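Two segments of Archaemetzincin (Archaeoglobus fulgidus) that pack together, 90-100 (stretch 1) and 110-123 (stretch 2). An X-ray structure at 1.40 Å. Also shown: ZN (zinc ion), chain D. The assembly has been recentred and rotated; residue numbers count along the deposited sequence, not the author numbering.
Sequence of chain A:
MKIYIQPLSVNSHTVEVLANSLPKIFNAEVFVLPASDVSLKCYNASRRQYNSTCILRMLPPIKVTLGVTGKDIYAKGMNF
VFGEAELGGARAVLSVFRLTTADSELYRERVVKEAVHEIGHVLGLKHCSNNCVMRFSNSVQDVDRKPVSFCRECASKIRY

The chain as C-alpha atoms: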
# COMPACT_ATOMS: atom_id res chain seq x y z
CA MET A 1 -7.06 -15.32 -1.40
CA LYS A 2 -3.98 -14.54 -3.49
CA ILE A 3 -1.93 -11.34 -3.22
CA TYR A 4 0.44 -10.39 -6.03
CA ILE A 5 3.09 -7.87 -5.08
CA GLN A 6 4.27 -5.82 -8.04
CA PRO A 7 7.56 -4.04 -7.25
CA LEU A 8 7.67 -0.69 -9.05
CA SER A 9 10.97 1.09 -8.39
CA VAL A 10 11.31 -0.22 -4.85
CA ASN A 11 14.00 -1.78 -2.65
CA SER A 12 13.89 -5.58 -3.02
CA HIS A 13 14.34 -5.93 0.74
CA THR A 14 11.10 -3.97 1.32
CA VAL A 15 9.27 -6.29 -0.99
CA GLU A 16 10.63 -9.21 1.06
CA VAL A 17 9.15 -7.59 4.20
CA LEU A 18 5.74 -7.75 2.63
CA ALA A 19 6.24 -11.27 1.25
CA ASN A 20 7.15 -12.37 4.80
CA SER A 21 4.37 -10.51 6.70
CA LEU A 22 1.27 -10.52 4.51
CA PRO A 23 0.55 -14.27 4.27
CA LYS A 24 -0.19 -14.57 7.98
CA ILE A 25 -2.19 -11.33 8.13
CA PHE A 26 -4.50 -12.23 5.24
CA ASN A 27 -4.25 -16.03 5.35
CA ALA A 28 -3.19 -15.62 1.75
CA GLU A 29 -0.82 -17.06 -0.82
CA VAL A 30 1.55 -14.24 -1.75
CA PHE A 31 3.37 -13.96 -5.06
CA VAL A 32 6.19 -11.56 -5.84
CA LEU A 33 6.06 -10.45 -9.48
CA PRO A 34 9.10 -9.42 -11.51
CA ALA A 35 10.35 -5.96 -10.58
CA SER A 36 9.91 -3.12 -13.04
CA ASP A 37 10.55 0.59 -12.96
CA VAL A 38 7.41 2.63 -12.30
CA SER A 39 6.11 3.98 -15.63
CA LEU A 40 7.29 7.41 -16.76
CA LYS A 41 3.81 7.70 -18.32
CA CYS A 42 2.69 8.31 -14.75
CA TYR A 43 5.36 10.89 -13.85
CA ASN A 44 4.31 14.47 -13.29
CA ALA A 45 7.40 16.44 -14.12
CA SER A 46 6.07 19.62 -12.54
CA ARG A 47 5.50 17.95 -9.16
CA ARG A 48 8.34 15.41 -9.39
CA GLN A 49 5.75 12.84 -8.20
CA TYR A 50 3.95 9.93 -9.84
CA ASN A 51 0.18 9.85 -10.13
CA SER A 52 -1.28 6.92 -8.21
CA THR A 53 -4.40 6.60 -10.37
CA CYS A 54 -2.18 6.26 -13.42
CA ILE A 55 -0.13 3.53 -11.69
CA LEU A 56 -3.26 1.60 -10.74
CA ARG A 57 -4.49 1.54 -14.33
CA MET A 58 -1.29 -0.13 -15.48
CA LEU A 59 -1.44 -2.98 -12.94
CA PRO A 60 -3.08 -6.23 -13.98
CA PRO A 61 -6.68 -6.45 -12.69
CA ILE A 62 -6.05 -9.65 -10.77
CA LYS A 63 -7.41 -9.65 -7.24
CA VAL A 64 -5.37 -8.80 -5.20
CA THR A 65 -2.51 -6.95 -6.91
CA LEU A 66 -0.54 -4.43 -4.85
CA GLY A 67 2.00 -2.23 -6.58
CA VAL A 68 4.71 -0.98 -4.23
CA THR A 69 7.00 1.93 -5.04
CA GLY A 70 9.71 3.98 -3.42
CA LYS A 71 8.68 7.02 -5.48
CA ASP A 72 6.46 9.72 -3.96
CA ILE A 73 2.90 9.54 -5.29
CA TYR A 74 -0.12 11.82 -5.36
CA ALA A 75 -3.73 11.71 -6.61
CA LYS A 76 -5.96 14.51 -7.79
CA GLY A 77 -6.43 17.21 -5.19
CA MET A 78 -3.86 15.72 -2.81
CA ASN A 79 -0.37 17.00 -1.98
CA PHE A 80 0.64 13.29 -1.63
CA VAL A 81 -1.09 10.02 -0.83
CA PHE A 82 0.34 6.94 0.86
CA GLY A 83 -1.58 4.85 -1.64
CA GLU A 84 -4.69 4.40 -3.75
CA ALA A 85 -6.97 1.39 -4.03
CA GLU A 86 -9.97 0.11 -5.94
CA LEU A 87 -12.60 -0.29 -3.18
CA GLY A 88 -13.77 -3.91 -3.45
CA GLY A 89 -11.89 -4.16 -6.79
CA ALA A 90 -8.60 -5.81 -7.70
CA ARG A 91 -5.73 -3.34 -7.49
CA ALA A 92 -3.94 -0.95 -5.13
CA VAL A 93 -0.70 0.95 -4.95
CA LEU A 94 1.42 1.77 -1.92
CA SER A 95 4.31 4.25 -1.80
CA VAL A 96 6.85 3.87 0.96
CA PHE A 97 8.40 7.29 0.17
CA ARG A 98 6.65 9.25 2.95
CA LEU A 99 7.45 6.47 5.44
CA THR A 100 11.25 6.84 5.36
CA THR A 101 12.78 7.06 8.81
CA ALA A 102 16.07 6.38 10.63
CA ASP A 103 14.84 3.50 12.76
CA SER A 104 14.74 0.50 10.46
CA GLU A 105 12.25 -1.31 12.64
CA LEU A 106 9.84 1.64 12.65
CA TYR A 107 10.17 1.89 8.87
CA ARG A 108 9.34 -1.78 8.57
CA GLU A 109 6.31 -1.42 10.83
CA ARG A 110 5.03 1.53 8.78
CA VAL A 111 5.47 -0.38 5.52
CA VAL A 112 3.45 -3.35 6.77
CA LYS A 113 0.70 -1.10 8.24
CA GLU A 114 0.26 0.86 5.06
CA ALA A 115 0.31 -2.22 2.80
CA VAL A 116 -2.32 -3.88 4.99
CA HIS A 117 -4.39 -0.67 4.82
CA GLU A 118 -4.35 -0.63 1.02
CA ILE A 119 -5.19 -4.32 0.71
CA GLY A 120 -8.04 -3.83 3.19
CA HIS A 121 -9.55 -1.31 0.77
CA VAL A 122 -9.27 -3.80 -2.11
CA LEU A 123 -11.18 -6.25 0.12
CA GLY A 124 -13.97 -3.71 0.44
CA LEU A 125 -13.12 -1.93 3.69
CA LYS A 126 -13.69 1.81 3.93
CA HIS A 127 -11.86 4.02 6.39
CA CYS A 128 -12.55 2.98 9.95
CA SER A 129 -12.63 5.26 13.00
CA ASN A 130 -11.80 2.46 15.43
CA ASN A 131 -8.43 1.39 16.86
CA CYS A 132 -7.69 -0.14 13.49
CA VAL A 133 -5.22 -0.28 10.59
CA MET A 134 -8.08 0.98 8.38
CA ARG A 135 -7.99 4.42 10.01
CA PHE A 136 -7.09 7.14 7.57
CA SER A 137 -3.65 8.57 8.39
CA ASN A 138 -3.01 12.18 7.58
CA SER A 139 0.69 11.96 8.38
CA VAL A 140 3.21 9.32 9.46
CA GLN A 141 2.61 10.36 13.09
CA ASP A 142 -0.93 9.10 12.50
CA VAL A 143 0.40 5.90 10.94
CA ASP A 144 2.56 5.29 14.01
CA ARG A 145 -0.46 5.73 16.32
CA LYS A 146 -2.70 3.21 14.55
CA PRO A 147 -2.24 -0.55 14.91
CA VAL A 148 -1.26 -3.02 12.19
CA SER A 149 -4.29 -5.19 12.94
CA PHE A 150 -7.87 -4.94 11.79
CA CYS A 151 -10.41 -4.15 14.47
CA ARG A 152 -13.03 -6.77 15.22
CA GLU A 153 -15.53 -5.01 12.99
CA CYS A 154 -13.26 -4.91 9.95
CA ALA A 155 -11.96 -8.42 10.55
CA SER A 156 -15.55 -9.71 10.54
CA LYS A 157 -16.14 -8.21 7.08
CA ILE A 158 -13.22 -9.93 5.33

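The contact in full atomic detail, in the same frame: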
# COMPACT_ATOMS: atom_id res chain seq x y z
N ALA A 90 -9.69 -4.86 -7.55
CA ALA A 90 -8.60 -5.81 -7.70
C ALA A 90 -7.24 -5.26 -7.34
O ALA A 90 -6.36 -6.04 -6.95
CB ALA A 90 -8.58 -6.33 -9.10
N ARG A 91 -7.07 -3.95 -7.48
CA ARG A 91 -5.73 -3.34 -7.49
C ARG A 91 -5.55 -2.23 -6.46
O ARG A 91 -6.49 -1.50 -6.14
CB ARG A 91 -5.47 -2.71 -8.88
CG ARG A 91 -5.43 -3.71 -9.99
CD ARG A 91 -5.37 -3.02 -11.33
NE ARG A 91 -6.66 -2.46 -11.71
CZ ARG A 91 -6.98 -2.12 -12.96
NH1 ARG A 91 -6.11 -2.30 -13.92
NH2 ARG A 91 -8.18 -1.61 -13.22
N ALA A 92 -4.33 -2.10 -5.94
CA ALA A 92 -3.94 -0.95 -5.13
C ALA A 92 -2.49 -0.64 -5.37
O ALA A 92 -1.76 -1.49 -5.93
CB ALA A 92 -4.18 -1.22 -3.64
N VAL A 93 -2.08 0.54 -4.95
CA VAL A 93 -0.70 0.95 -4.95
C VAL A 93 -0.37 1.55 -3.59
O VAL A 93 -1.17 2.23 -2.96
CB VAL A 93 -0.40 1.93 -6.11
CG1 VAL A 93 -1.20 3.18 -5.98
CG2 VAL A 93 1.09 2.27 -6.16
N LEU A 94 0.82 1.22 -3.12
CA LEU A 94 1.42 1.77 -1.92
C LEU A 94 2.74 2.46 -2.29
O LEU A 94 3.55 1.89 -3.01
CB LEU A 94 1.75 0.63 -0.96
CG LEU A 94 2.64 0.99 0.23
CD1 LEU A 94 1.99 1.95 1.21
CD2 LEU A 94 3.08 -0.30 0.96
N SER A 95 2.99 3.64 -1.76
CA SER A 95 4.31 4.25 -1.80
C SER A 95 4.91 4.27 -0.41
O SER A 95 4.24 4.66 0.57
CB SER A 95 4.27 5.67 -2.28
OG SER A 95 5.53 6.27 -2.08
N VAL A 96 6.17 3.87 -0.31
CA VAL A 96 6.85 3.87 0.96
C VAL A 96 7.68 5.16 1.13
O VAL A 96 8.32 5.40 2.16
CB VAL A 96 7.73 2.60 1.12
CG1 VAL A 96 6.89 1.36 1.09
CG2 VAL A 96 8.81 2.57 0.05
N PHE A 97 7.61 6.05 0.16
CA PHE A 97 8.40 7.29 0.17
C PHE A 97 8.21 8.15 1.44
O PHE A 97 9.17 8.62 2.05
CB PHE A 97 8.11 8.15 -1.06
CG PHE A 97 8.85 9.47 -1.09
CD1 PHE A 97 8.32 10.62 -0.51
CD2 PHE A 97 10.07 9.58 -1.72
CE1 PHE A 97 8.99 11.81 -0.56
CE2 PHE A 97 10.74 10.79 -1.78
CZ PHE A 97 10.19 11.91 -1.16
N ARG A 98 6.95 8.38 1.84
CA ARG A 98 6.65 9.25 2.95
C ARG A 98 6.90 8.55 4.27
O ARG A 98 6.82 9.19 5.33
CB ARG A 98 5.19 9.69 2.85
CG ARG A 98 4.92 10.58 1.64
CD ARG A 98 5.41 12.01 1.87
NE ARG A 98 5.30 12.81 0.66
CZ ARG A 98 5.36 14.13 0.62
NH1 ARG A 98 5.42 14.85 1.74
NH2 ARG A 98 5.28 14.76 -0.55
N LEU A 99 7.21 7.26 4.22
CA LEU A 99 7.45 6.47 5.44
C LEU A 99 8.91 6.45 5.92
O LEU A 99 9.20 6.02 7.05
CB LEU A 99 6.97 5.05 5.26
CG LEU A 99 5.54 4.89 4.69
CD1 LEU A 99 5.18 3.43 4.51
CD2 LEU A 99 4.50 5.60 5.51
N THR A 100 9.83 6.92 5.09
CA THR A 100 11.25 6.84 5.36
C THR A 100 11.59 7.40 6.72
O THR A 100 11.15 8.48 7.10
CB THR A 100 12.03 7.61 4.29
OG1 THR A 100 11.69 9.01 4.32
CG2 THR A 100 11.67 7.10 2.94
N ARG A 110 5.84 0.62 9.60
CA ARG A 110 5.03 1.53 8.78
C ARG A 110 4.71 0.90 7.43
O ARG A 110 3.59 1.01 6.93
CB ARG A 110 5.79 2.81 8.52
CG ARG A 110 5.93 3.70 9.75
CD ARG A 110 6.84 4.85 9.47
NE ARG A 110 6.85 5.81 10.57
CZ ARG A 110 7.49 6.97 10.54
NH1 ARG A 110 8.21 7.32 9.49
NH2 ARG A 110 7.41 7.79 11.58
N VAL A 111 5.70 0.26 6.81
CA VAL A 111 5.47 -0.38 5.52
C VAL A 111 4.37 -1.43 5.61
O VAL A 111 3.47 -1.50 4.77
CB VAL A 111 6.77 -0.98 4.98
CG1 VAL A 111 6.50 -1.86 3.78
CG2 VAL A 111 7.75 0.11 4.63
N VAL A 112 4.46 -2.31 6.62
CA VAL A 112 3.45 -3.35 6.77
C VAL A 112 2.07 -2.72 7.02
O VAL A 112 1.07 -3.11 6.37
CB VAL A 112 3.81 -4.36 7.86
CG1 VAL A 112 2.71 -5.38 8.00
CG2 VAL A 112 5.15 -5.03 7.54
N LYS A 113 1.98 -1.75 7.95
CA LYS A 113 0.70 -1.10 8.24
C LYS A 113 0.05 -0.55 6.98
O LYS A 113 -1.13 -0.75 6.74
CB LYS A 113 0.87 0.06 9.24
CG LYS A 113 1.12 -0.34 10.67
CD LYS A 113 1.32 0.88 11.53
CE LYS A 113 1.51 0.48 13.00
NZ LYS A 113 1.86 1.68 13.76
N GLU A 114 0.83 0.17 6.20
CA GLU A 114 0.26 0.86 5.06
C GLU A 114 -0.08 -0.09 3.92
O GLU A 114 -1.06 0.11 3.19
CB GLU A 114 1.19 2.01 4.64
CG GLU A 114 1.30 3.07 5.74
CD GLU A 114 -0.01 3.70 6.05
OE1 GLU A 114 -0.36 4.64 5.32
OE2 GLU A 114 -0.74 3.26 6.96
N ALA A 115 0.70 -1.17 3.75
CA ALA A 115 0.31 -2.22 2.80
C ALA A 115 -1.00 -2.90 3.20
O ALA A 115 -1.88 -3.10 2.38
CB ALA A 115 1.42 -3.28 2.67
N VAL A 116 -1.12 -3.26 4.48
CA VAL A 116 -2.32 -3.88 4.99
C VAL A 116 -3.52 -2.96 4.78
O VAL A 116 -4.59 -3.42 4.36
CB VAL A 116 -2.12 -4.22 6.46
CG1 VAL A 116 -3.45 -4.65 7.12
CG2 VAL A 116 -1.12 -5.38 6.60
N HIS A 117 -3.34 -1.67 5.04
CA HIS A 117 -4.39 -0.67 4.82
C HIS A 117 -4.90 -0.69 3.37
O HIS A 117 -6.08 -0.72 3.09
CB HIS A 117 -3.83 0.71 5.19
CG HIS A 117 -4.80 1.82 5.03
ND1 HIS A 117 -5.57 2.29 6.08
CD2 HIS A 117 -5.17 2.55 3.95
CE1 HIS A 117 -6.34 3.28 5.66
NE2 HIS A 117 -6.11 3.47 4.37
N GLU A 118 -3.96 -0.64 2.43
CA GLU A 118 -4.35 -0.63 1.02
C GLU A 118 -5.08 -1.91 0.63
O GLU A 118 -6.07 -1.90 -0.08
CB GLU A 118 -3.11 -0.44 0.13
CG GLU A 118 -2.49 0.95 0.24
CD GLU A 118 -3.47 2.07 0.07
OE1 GLU A 118 -4.34 1.99 -0.84
OE2 GLU A 118 -3.42 3.04 0.84
N ILE A 119 -4.57 -3.04 1.05
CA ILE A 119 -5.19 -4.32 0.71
C ILE A 119 -6.59 -4.39 1.35
O ILE A 119 -7.52 -4.87 0.74
CB ILE A 119 -4.28 -5.51 1.11
CG1 ILE A 119 -3.04 -5.55 0.23
CG2 ILE A 119 -5.01 -6.83 1.00
CD1 ILE A 119 -1.92 -6.35 0.86
N GLY A 120 -6.73 -3.87 2.56
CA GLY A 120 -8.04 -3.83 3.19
C GLY A 120 -9.05 -3.10 2.32
O GLY A 120 -10.20 -3.54 2.23
N HIS A 121 -8.65 -1.98 1.72
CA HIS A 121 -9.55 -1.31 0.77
C HIS A 121 -9.91 -2.19 -0.42
O HIS A 121 -11.07 -2.22 -0.83
CB HIS A 121 -8.92 -0.06 0.19
CG HIS A 121 -8.86 1.14 1.11
ND1 HIS A 121 -9.94 1.62 1.83
CD2 HIS A 121 -7.85 2.01 1.32
CE1 HIS A 121 -9.58 2.74 2.45
NE2 HIS A 121 -8.31 2.99 2.17
N VAL A 122 -8.95 -2.93 -0.97
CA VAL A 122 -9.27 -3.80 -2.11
C VAL A 122 -10.31 -4.85 -1.69
O VAL A 122 -11.18 -5.22 -2.49
CB VAL A 122 -8.02 -4.49 -2.71
CG1 VAL A 122 -8.42 -5.33 -3.92
CG2 VAL A 122 -6.99 -3.45 -3.12
N LEU A 123 -10.24 -5.27 -0.43
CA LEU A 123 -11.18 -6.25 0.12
C LEU A 123 -12.50 -5.65 0.53
O LEU A 123 -13.35 -6.35 1.09
CB LEU A 123 -10.58 -6.98 1.33
CG LEU A 123 -9.30 -7.72 1.04
CD1 LEU A 123 -8.75 -8.35 2.30
CD2 LEU A 123 -9.50 -8.74 -0.08
ZN ZN D . -7.25 4.55 3.01
O HOH W 1 9.43 10.02 9.41

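Residues 91-95 form a β-strand, and residues 110-122 belong to a helix that begins earlier in the chain. The two run nearly antiparallel, at 161° between their N-to-C directions. Their axes approach to 7.9 Å. The start of stretch 1 therefore lies near the end of the helix: the CA atom of A90 is nearest that of V122, A92 nearest E118, L94 nearest A115, and V96 nearest V111. No backbone-to-backbone hydrogen bond links the two stretches; from E114 to V122 the helix amides donate to carbonyls four residues earlier.

The strand alternates. A92 and L94 point toward the helix, while R91, V93 and S95 point away. On the helix, R110, E114, E118 and V122 point toward stretch 1. They are spaced four residues apart, about one helical turn, and so form a stripe along one face.

A92 is small, and the helix comes close to it. A92 CB lies 3.6 Å from V122 CG2 and 4.0 Å from E118 CB. V122 also packs on backbone, with V122 CG1 3.6 Å from A90 C. L94 reaches further along the helix. L94 CD1 is 3.5 Å from E114 CB, and L94 CD2 is 3.8 Å from A115 CB. Both glutamates offer aliphatic carbons to this contact. Beyond the strand, V96 CG1 meets V111 CG2 at 3.9 Å. L99 CD1 lies 4.2 Å from the same V111 CG2, and L99 CD2 lies 4.1 Å from E114 CG.

One direct hydrogen bond crosses the contact: R110 NH1 donates to L99 O at 2.9 Å. The carbonyl sits at the guanidinium edge, near its plane, where the N-H groups point. Water 1 extends this link, its O accepting from R110 NH1 (3.0 Å) and donating to T100 O (3.3 Å).

H117 and H121 take no part in the packing. H117 NE2 and H121 NE2 each lie 2.1 Å from ZN and bind it.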